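Local coordinates for protein putative NADH dehydrogenase/NAD(P)H nitroreductase (Bacteroides thetaiotaomicron VPI-5482, PDB 3KWK) that binds flavin mononucleotide and, as a member of the nitroreductase family, probably acts as a flavin-dependent oxidoreductase, at residues A[37-42]-A[83-88]; A[52-57]-A[102-107]; A[133-138]-A[143-148]. One frame throughout, in Å; residues are numbered along the deposited sequence.

Contact 1: A[37-42]-A[83-88]; sequences LMLRAG and NAIIVC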
loop_
_atom_site.group_PDB
_atom_site.type_symbol
_atom_site.label_atom_id
_atom_site.label_comp_id
_atom_site.label_asym_id
_atom_site.label_seq_id
_atom_site.Cartn_x
_atom_site.Cartn_y
_atom_site.Cartn_z
ATOM N N LEU A 37 13.319 -10.379 5.171
ATOM C CA LEU A 37 11.883 -10.457 5.418
ATOM C C LEU A 37 11.134 -9.207 4.956
ATOM O O LEU A 37 10.006 -9.292 4.479
ATOM C CB LEU A 37 11.618 -10.787 6.894
ATOM C CG LEU A 37 11.830 -12.257 7.270
ATOM C CD1 LEU A 37 11.973 -12.425 8.813
ATOM C CD2 LEU A 37 10.685 -13.124 6.736
HETATM N N MSE A 38 11.747 -8.040 5.106
HETATM C CA MSE A 38 11.135 -6.798 4.566
HETATM C C MSE A 38 10.958 -6.939 3.045
HETATM O O MSE A 38 9.930 -6.554 2.507
HETATM C CB MSE A 38 12.002 -5.579 4.916
HETATM C CG MSE A 38 11.935 -5.250 6.344
HETATM SE SE MSE A 38 13.311 -3.893 6.863
HETATM C CE MSE A 38 12.516 -2.597 5.897
ATOM N N LEU A 39 11.980 -7.410 2.336
ATOM C CA LEU A 39 11.900 -7.593 0.875
ATOM C C LEU A 39 10.834 -8.629 0.499
ATOM O O LEU A 39 10.048 -8.393 -0.442
ATOM C CB LEU A 39 13.288 -7.979 0.329
ATOM C CG LEU A 39 14.356 -6.872 0.471
ATOM C CD1 LEU A 39 15.750 -7.455 0.272
ATOM C CD2 LEU A 39 14.136 -5.760 -0.499
ATOM N N ARG A 40 10.786 -9.746 1.219
ATOM C CA ARG A 40 9.755 -10.740 0.989
ATOM C C ARG A 40 8.371 -10.156 1.213
ATOM O O ARG A 40 7.428 -10.469 0.467
ATOM C CB ARG A 40 9.985 -11.939 1.897
ATOM C CG ARG A 40 9.028 -13.086 1.744
ATOM C CD ARG A 40 9.484 -14.212 2.652
ATOM N NE ARG A 40 10.322 -15.186 1.940
ATOM C CZ ARG A 40 11.627 -15.032 1.682
ATOM N NH1 ARG A 40 12.278 -13.950 2.096
ATOM N NH2 ARG A 40 12.292 -15.972 1.017
ATOM N N ALA A 41 8.238 -9.294 2.230
ATOM C CA ALA A 41 6.995 -8.626 2.471
ATOM C C ALA A 41 6.583 -7.724 1.266
ATOM O O ALA A 41 5.444 -7.782 0.761
ATOM C CB ALA A 41 7.018 -7.782 3.797
ATOM N N GLY A 42 7.543 -6.927 0.798
ATOM C CA GLY A 42 7.321 -6.083 -0.380
ATOM C C GLY A 42 6.828 -6.877 -1.587
ATOM O O GLY A 42 5.866 -6.463 -2.251
ATOM N N ASN A 83 21.177 1.687 6.026
ATOM C CA ASN A 83 20.637 1.096 4.823
ATOM C C ASN A 83 19.323 1.780 4.403
ATOM O O ASN A 83 18.621 2.407 5.219
ATOM C CB ASN A 83 20.248 -0.405 5.010
ATOM C CG ASN A 83 21.318 -1.260 5.641
ATOM O OD1 ASN A 83 22.179 -1.814 4.946
ATOM N ND2 ASN A 83 21.266 -1.378 6.952
ATOM N N ALA A 84 18.984 1.610 3.129
ATOM C CA ALA A 84 17.694 2.057 2.595
ATOM C C ALA A 84 17.259 1.062 1.545
ATOM O O ALA A 84 18.120 0.409 0.932
ATOM C CB ALA A 84 17.823 3.461 1.965
ATOM N N ILE A 85 15.953 0.867 1.412
ATOM C CA ILE A 85 15.408 0.109 0.285
ATOM C C ILE A 85 14.766 1.100 -0.663
ATOM O O ILE A 85 13.918 1.910 -0.237
ATOM C CB ILE A 85 14.366 -0.928 0.733
ATOM C CG1 ILE A 85 15.065 -1.998 1.594
ATOM C CG2 ILE A 85 13.676 -1.597 -0.495
ATOM C CD1 ILE A 85 14.102 -2.964 2.281
ATOM N N ILE A 86 15.181 1.047 -1.929
ATOM C CA ILE A 86 14.603 1.865 -2.973
ATOM C C ILE A 86 13.579 1.026 -3.711
ATOM O O ILE A 86 13.933 0.009 -4.306
ATOM C CB ILE A 86 15.659 2.430 -3.913
ATOM C CG1 ILE A 86 16.762 3.119 -3.101
ATOM C CG2 ILE A 86 14.991 3.403 -4.922
ATOM C CD1 ILE A 86 17.679 3.964 -3.961
ATOM N N VAL A 87 12.312 1.400 -3.613
ATOM C CA VAL A 87 11.227 0.664 -4.273
ATOM C C VAL A 87 11.018 1.245 -5.652
ATOM O O VAL A 87 10.694 2.450 -5.783
ATOM C CB VAL A 87 9.889 0.693 -3.478
ATOM C CG1 VAL A 87 8.800 -0.078 -4.232
ATOM C CG2 VAL A 87 10.098 0.205 -1.986
ATOM N N CYS A 88 11.204 0.435 -6.683
ATOM C CA CYS A 88 11.098 0.871 -8.061
ATOM C C CYS A 88 10.099 0.016 -8.786
ATOM O O CYS A 88 9.804 -1.089 -8.372
ATOM C CB CYS A 88 12.427 0.726 -8.809
ATOM S SG CYS A 88 13.831 1.500 -8.000
#
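Met38 and Leu39, consecutive residues of a helix, both close on the side chain of Ile85 in a central strand of the nitroreductase sheet. The interaction between the segments is entirely apolar. Leu39 CD2 lies 3.9 Å from Ile85 CD1, and it is also within 4.2 Å of Ile85 CG2, so one leucine methyl spans both branches of the isoleucine. From the neighbouring helical position, Met38 CE reaches the same Ile85 CD1 at 4.0 Å. Met38 is present as selenomethionine, and the bend of its chain about the last torsion (chi3 67°) folds CE back toward the strand. Ile85 carries CG1 anti to its carbonyl carbon (chi1 -66°), which extends CD1 toward the helix, where both partners meet it. A beta-branched residue suits the extended strand, while the flexible, unbranched methionine and the leucine with its terminal fork reach the isoleucine, Leu39 CA standing 8.5 Å from Ile85 CA.

No hydrogen bond crosses between the segments; within 37-42, Ala41 N donates to Leu37 O at 2.9 Å and Gly42 N to Met38 O at 3.0 Å, while the strand pairs with its sheet neighbours.

All three touching residues are buried, and the contact lays helix 32-43 over the sheet. Strand 83-90 runs between strands 54-59 and 144-153, with Ile85 also touching Phe152 of the latter. Helix 97-114 adds Ile108 against Met38, strand 54-59 sets Phe56 and Val58 beside Leu39, and Ile170 of the second subunit packs on Leu39.

Contact 2: A[52-57]-A[102-107]; sequences RPWEFV and SAAAQN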
loop_
_atom_site.group_PDB
_atom_site.type_symbol
_atom_site.label_atom_id
_atom_site.label_comp_id
_atom_site.label_asym_id
_atom_site.label_seq_id
_atom_site.Cartn_x
_atom_site.Cartn_y
_atom_site.Cartn_z
ATOM N N ARG A 52 3.747 -8.052 -11.294
ATOM C CA ARG A 52 4.841 -8.050 -10.345
ATOM C C ARG A 52 5.997 -7.189 -10.841
ATOM O O ARG A 52 7.119 -7.653 -10.960
ATOM C CB ARG A 52 5.296 -9.446 -9.948
ATOM C CG ARG A 52 4.124 -10.394 -9.594
ATOM C CD ARG A 52 4.584 -11.804 -9.320
ATOM N NE ARG A 52 3.416 -12.664 -9.209
ATOM C CZ ARG A 52 3.463 -13.973 -8.968
ATOM N NH1 ARG A 52 4.611 -14.576 -8.807
ATOM N NH2 ARG A 52 2.329 -14.663 -8.887
ATOM N N PRO A 53 5.693 -5.910 -11.109
ATOM C CA PRO A 53 6.671 -5.047 -11.761
ATOM C C PRO A 53 7.720 -4.425 -10.852
ATOM O O PRO A 53 8.585 -3.672 -11.304
ATOM C CB PRO A 53 5.792 -3.936 -12.346
ATOM C CG PRO A 53 4.726 -3.763 -11.330
ATOM C CD PRO A 53 4.424 -5.199 -10.874
ATOM N N TRP A 54 7.670 -4.743 -9.576
ATOM C CA TRP A 54 8.614 -4.182 -8.598
ATOM C C TRP A 54 10.046 -4.639 -8.764
ATOM O O TRP A 54 10.311 -5.773 -9.172
ATOM C CB TRP A 54 8.139 -4.441 -7.183
ATOM C CG TRP A 54 7.594 -5.803 -6.994
ATOM C CD1 TRP A 54 8.269 -6.964 -7.069
ATOM C CD2 TRP A 54 6.221 -6.144 -6.793
ATOM N NE1 TRP A 54 7.432 -8.035 -6.882
ATOM C CE2 TRP A 54 6.151 -7.549 -6.749
ATOM C CE3 TRP A 54 5.044 -5.399 -6.670
ATOM C CZ2 TRP A 54 4.945 -8.227 -6.496
ATOM C CZ3 TRP A 54 3.865 -6.069 -6.441
ATOM C CH2 TRP A 54 3.820 -7.460 -6.405
ATOM N N GLU A 55 10.957 -3.737 -8.455
ATOM C CA GLU A 55 12.389 -3.961 -8.361
ATOM C C GLU A 55 12.870 -3.231 -7.120
ATOM O O GLU A 55 12.507 -2.062 -6.922
ATOM C CB GLU A 55 13.099 -3.424 -9.635
ATOM C CG GLU A 55 12.653 -4.077 -10.964
ATOM C CD GLU A 55 13.115 -5.522 -11.167
ATOM O OE1 GLU A 55 14.016 -6.028 -10.471
ATOM O OE2 GLU A 55 12.510 -6.169 -12.056
ATOM N N PHE A 56 13.696 -3.891 -6.288
ATOM C CA PHE A 56 14.159 -3.267 -5.058
ATOM C C PHE A 56 15.668 -3.112 -5.076
ATOM O O PHE A 56 16.396 -4.068 -5.379
ATOM C CB PHE A 56 13.776 -4.133 -3.853
ATOM C CG PHE A 56 12.301 -4.442 -3.805
ATOM C CD1 PHE A 56 11.417 -3.526 -3.250
ATOM C CD2 PHE A 56 11.796 -5.590 -4.388
ATOM C CE1 PHE A 56 10.052 -3.781 -3.227
ATOM C CE2 PHE A 56 10.441 -5.836 -4.392
ATOM C CZ PHE A 56 9.574 -4.946 -3.811
ATOM N N VAL A 57 16.144 -1.919 -4.750
ATOM C CA VAL A 57 17.598 -1.693 -4.616
ATOM C C VAL A 57 17.848 -1.514 -3.120
ATOM O O VAL A 57 17.350 -0.594 -2.507
ATOM C CB VAL A 57 18.120 -0.509 -5.425
ATOM C CG1 VAL A 57 19.652 -0.361 -5.345
ATOM C CG2 VAL A 57 17.682 -0.586 -6.895
ATOM N N SER A 102 3.368 1.088 -4.454
ATOM C CA SER A 102 2.884 1.714 -3.198
ATOM C C SER A 102 2.386 0.644 -2.226
ATOM O O SER A 102 2.635 0.734 -1.011
ATOM C CB SER A 102 1.727 2.643 -3.535
ATOM O OG SER A 102 2.197 3.814 -4.176
ATOM N N ALA A 103 1.689 -0.377 -2.740
ATOM C CA ALA A 103 1.274 -1.484 -1.875
ATOM C C ALA A 103 2.524 -2.254 -1.336
ATOM O O ALA A 103 2.571 -2.612 -0.170
ATOM C CB ALA A 103 0.289 -2.434 -2.627
ATOM N N ALA A 104 3.534 -2.422 -2.198
ATOM C CA ALA A 104 4.788 -3.091 -1.812
ATOM C C ALA A 104 5.482 -2.265 -0.734
ATOM O O ALA A 104 5.967 -2.802 0.276
ATOM C CB ALA A 104 5.741 -3.302 -3.011
ATOM N N ALA A 105 5.531 -0.954 -0.947
ATOM C CA ALA A 105 6.178 -0.098 0.021
ATOM C C ALA A 105 5.474 -0.168 1.366
ATOM O O ALA A 105 6.141 -0.191 2.399
ATOM C CB ALA A 105 6.219 1.352 -0.495
ATOM N N GLN A 106 4.146 -0.215 1.358
ATOM C CA GLN A 106 3.402 -0.246 2.616
ATOM C C GLN A 106 3.683 -1.575 3.324
ATOM O O GLN A 106 3.853 -1.621 4.557
ATOM C CB GLN A 106 1.885 -0.103 2.405
ATOM C CG GLN A 106 1.024 -0.230 3.667
ATOM C CD GLN A 106 1.312 0.789 4.727
ATOM O OE1 GLN A 106 2.137 1.706 4.522
ATOM N NE2 GLN A 106 0.620 0.675 5.870
ATOM N N ASN A 107 3.758 -2.691 2.590
ATOM C CA ASN A 107 4.189 -3.957 3.211
ATOM C C ASN A 107 5.572 -3.860 3.857
ATOM O O ASN A 107 5.797 -4.421 4.924
ATOM C CB ASN A 107 4.185 -5.077 2.196
ATOM C CG ASN A 107 2.812 -5.656 1.966
ATOM O OD1 ASN A 107 1.820 -5.276 2.620
ATOM N ND2 ASN A 107 2.745 -6.622 1.029
#
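Trp54 and Phe56 converge on the methyl of Ala104, joining the strand of the nitroreductase fold that is outermost within this chain to the long helix 97-114 that packs across the sheet. The two aromatic residues are two positions apart in the strand, so both project toward the helix, whereas Glu55 between them turns away. Their planes are inclined to each other by roughly 30°. Ala104 CB meets Phe56 at the edge of its ring, close to the ring plane, with CZ leading at 4.2 Å. It approaches Trp54 obliquely, the shortest distance being 4.3 Å from Ala104 CB to CE3 on the six-membered part of the indole.

The torsions account for this convergence. Trp54 holds CG beside both its backbone N and its carbonyl carbon (chi1 42°), while Phe56 has CG anti to the carbonyl carbon (chi1 -54°) and points CZ at the helix. Alanine suits the meeting point because a single methyl can touch both rings. Trp54 CA and Ala104 CA stay 7.9 Å apart. The large flat rings, in turn, reach across from the strand to the helix.

Around this contact, Met43 of helix 32-43 touches both rings, and Trp54 also packs on Ser47, an FMN-binding position of this protein, although the ligand concerned is not bound to this chain in the model. The second subunit continues the sheet through a parallel ladder with Phe56 and Val57, and its Lys169 forms a salt bridge with Glu55.

On the side of the indole plane opposite Ala104 CB, the chain before the strand folds over the Trp54 ring, placing Arg52 CA 3.8 Å above the plane and toward its rim.

Contact 3: A[133-138]-A[143-148]; sequences VVRKYT and NILPLC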
loop_
_atom_site.group_PDB
_atom_site.type_symbol
_atom_site.label_atom_id
_atom_site.label_comp_id
_atom_site.label_asym_id
_atom_site.label_seq_id
_atom_site.Cartn_x
_atom_site.Cartn_y
_atom_site.Cartn_z
ATOM N N VAL A 133 18.070 11.754 -9.398
ATOM C CA VAL A 133 19.080 11.524 -8.350
ATOM C C VAL A 133 19.247 10.041 -8.108
ATOM O O VAL A 133 20.368 9.526 -8.117
ATOM C CB VAL A 133 18.733 12.264 -7.038
ATOM C CG1 VAL A 133 19.641 11.840 -5.875
ATOM C CG2 VAL A 133 18.809 13.768 -7.271
ATOM N N VAL A 134 18.124 9.368 -7.843
ATOM C CA VAL A 134 18.132 7.964 -7.515
ATOM C C VAL A 134 18.660 7.173 -8.692
ATOM O O VAL A 134 19.479 6.287 -8.517
ATOM C CB VAL A 134 16.730 7.463 -7.081
ATOM C CG1 VAL A 134 16.730 5.918 -6.938
ATOM C CG2 VAL A 134 16.300 8.209 -5.794
ATOM N N ARG A 135 18.232 7.525 -9.905
ATOM C CA ARG A 135 18.703 6.830 -11.119
ATOM C C ARG A 135 20.210 6.923 -11.254
ATOM O O ARG A 135 20.899 5.943 -11.551
ATOM C CB ARG A 135 18.022 7.420 -12.349
ATOM C CG ARG A 135 18.505 6.828 -13.672
ATOM C CD ARG A 135 17.667 7.332 -14.862
ATOM N NE ARG A 135 16.198 7.334 -14.561
ATOM C CZ ARG A 135 15.439 6.237 -14.425
ATOM N NH1 ARG A 135 15.919 5.032 -14.627
ATOM N NH2 ARG A 135 14.161 6.356 -14.153
ATOM N N LYS A 136 20.761 8.100 -10.955
ATOM C CA LYS A 136 22.183 8.359 -11.108
ATOM C C LYS A 136 22.969 7.448 -10.156
ATOM O O LYS A 136 23.952 6.847 -10.558
ATOM C CB LYS A 136 22.486 9.860 -10.887
ATOM C CG LYS A 136 23.969 10.211 -10.777
ATOM C CD LYS A 136 24.216 11.610 -10.207
ATOM C CE LYS A 136 25.705 11.956 -10.276
ATOM N NZ LYS A 136 25.912 13.406 -10.211
ATOM N N TYR A 137 22.571 7.372 -8.891
ATOM C CA TYR A 137 23.368 6.707 -7.876
ATOM C C TYR A 137 23.175 5.200 -7.863
ATOM O O TYR A 137 24.063 4.449 -7.431
ATOM C CB TYR A 137 23.118 7.347 -6.492
ATOM C CG TYR A 137 23.821 8.665 -6.416
ATOM C CD1 TYR A 137 25.210 8.714 -6.340
ATOM C CD2 TYR A 137 23.137 9.840 -6.545
ATOM C CE1 TYR A 137 25.887 9.935 -6.344
ATOM C CE2 TYR A 137 23.808 11.086 -6.538
ATOM C CZ TYR A 137 25.172 11.104 -6.447
ATOM O OH TYR A 137 25.866 12.315 -6.430
ATOM N N THR A 138 22.053 4.738 -8.379
ATOM C CA THR A 138 21.778 3.289 -8.406
ATOM C C THR A 138 21.797 2.677 -9.818
ATOM O O THR A 138 21.569 1.486 -9.958
ATOM C CB THR A 138 20.501 2.906 -7.641
ATOM O OG1 THR A 138 19.323 3.491 -8.236
ATOM C CG2 THR A 138 20.646 3.316 -6.198
ATOM N N ASN A 143 13.693 2.410 -18.016
ATOM C CA ASN A 143 12.338 1.873 -17.786
ATOM C C ASN A 143 11.989 1.619 -16.330
ATOM O O ASN A 143 10.829 1.470 -15.972
ATOM C CB ASN A 143 12.096 0.594 -18.588
ATOM C CG ASN A 143 13.137 -0.486 -18.322
ATOM O OD1 ASN A 143 14.328 -0.265 -18.561
ATOM N ND2 ASN A 143 12.684 -1.690 -17.907
ATOM N N ILE A 144 13.027 1.556 -15.505
ATOM C CA ILE A 144 12.883 1.301 -14.071
ATOM C C ILE A 144 12.760 2.617 -13.331
ATOM O O ILE A 144 13.710 3.384 -13.285
ATOM C CB ILE A 144 14.055 0.471 -13.522
ATOM C CG1 ILE A 144 14.248 -0.838 -14.287
ATOM C CG2 ILE A 144 13.869 0.140 -12.017
ATOM C CD1 ILE A 144 13.007 -1.798 -14.422
ATOM N N LEU A 145 11.574 2.871 -12.793
ATOM C CA LEU A 145 11.258 4.156 -12.193
ATOM C C LEU A 145 11.200 4.045 -10.681
ATOM O O LEU A 145 10.483 3.200 -10.158
ATOM C CB LEU A 145 9.920 4.677 -12.739
ATOM C CG LEU A 145 9.843 4.756 -14.257
ATOM C CD1 LEU A 145 8.501 5.378 -14.654
ATOM C CD2 LEU A 145 11.024 5.514 -14.909
ATOM N N PRO A 146 11.869 4.957 -9.966
ATOM C CA PRO A 146 11.859 4.839 -8.492
ATOM C C PRO A 146 10.632 5.492 -7.866
ATOM O O PRO A 146 10.386 6.661 -8.126
ATOM C CB PRO A 146 13.150 5.577 -8.077
ATOM C CG PRO A 146 13.400 6.555 -9.144
ATOM C CD PRO A 146 12.837 5.970 -10.422
ATOM N N LEU A 147 9.862 4.724 -7.089
ATOM C CA LEU A 147 8.739 5.253 -6.368
ATOM C C LEU A 147 9.197 6.002 -5.121
ATOM O O LEU A 147 8.831 7.147 -4.934
ATOM C CB LEU A 147 7.730 4.171 -5.966
ATOM C CG LEU A 147 6.583 4.657 -5.101
ATOM C CD1 LEU A 147 5.688 5.548 -5.915
ATOM C CD2 LEU A 147 5.771 3.459 -4.532
ATOM N N CYS A 148 10.010 5.362 -4.293
ATOM C CA CYS A 148 10.345 5.937 -3.006
ATOM C C CYS A 148 11.645 5.326 -2.505
ATOM O O CYS A 148 12.032 4.191 -2.898
ATOM C CB CYS A 148 9.174 5.768 -2.011
ATOM S SG CYS A 148 8.768 4.043 -1.663
#
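Arg135 runs out from its helix nearly extended, with CG trans to the backbone N, and then bends at chi3 (-43°), which brings its guanidinium group to the carbonyl oxygen of Ile144. Val134, one residue earlier, has CG1 trans to its own N and so places that methyl against the Pro146 ring.

The guanidinium grips end-on: NH1 and NH2 both donate to Ile144 O, each at 3.1 Å. Neither bond is straight, the N-H...O angle being 143° for NH1, as expected when two donors share one acceptor. Both nitrogens come from the same face of the carbonyl plane, NH2 standing well above it and NH1 tilted less. Near the plane of the guanidinium and at its edge, Leu145 CD2 lies 3.3 Å from Arg135 NH2, the two side chains running alongside each other in the same direction. Arginine suits this place because it combines a long reach with two N-H groups for one carbonyl. A leucine here would probably leave Ile144 O without both of these donors and take away the flat group that Leu145 CD2 lies beside.

Deeper in, the packing is apolar, with Val134 CG1 3.8 Å from Pro146 CB. Compact valine and the rigid proline ring fit a close approach of helix and strand. Thr138 OG1 also donates to Val134 O at 2.8 Å, giving the final turn a side-chain bond.

The axes of helix segment 133-138 and strand segment 144-148 make an angle of 116°, with a short loop between them. Ile86 of strand 83-90 lies against Val134 and Thr138, while Leu147 and Cys148 both face Val87 as a classic beta bulge. On helix 62-71, Ala71 packs against Val133.

Overall arrangement
The three contacts build on one antiparallel sheet. Contacts 1 and 2 have centres 7 Å apart and interleave along the chain, each joining a helix to one of the adjacent strands 54-59 and 83-90; the strands are linked by probable backbone hydrogen bonds. Contact 3 follows later in sequence, 14 Å from contact 1 and 13 Å from contact 2, and uses strand 144-153 on the other side of strand 83-90. Helix 97-114 of contact 2 also touches that strand, where Ala105 packs on Cys148. All three reach the second subunit, which places them near the interface of a dimer that binds FMN.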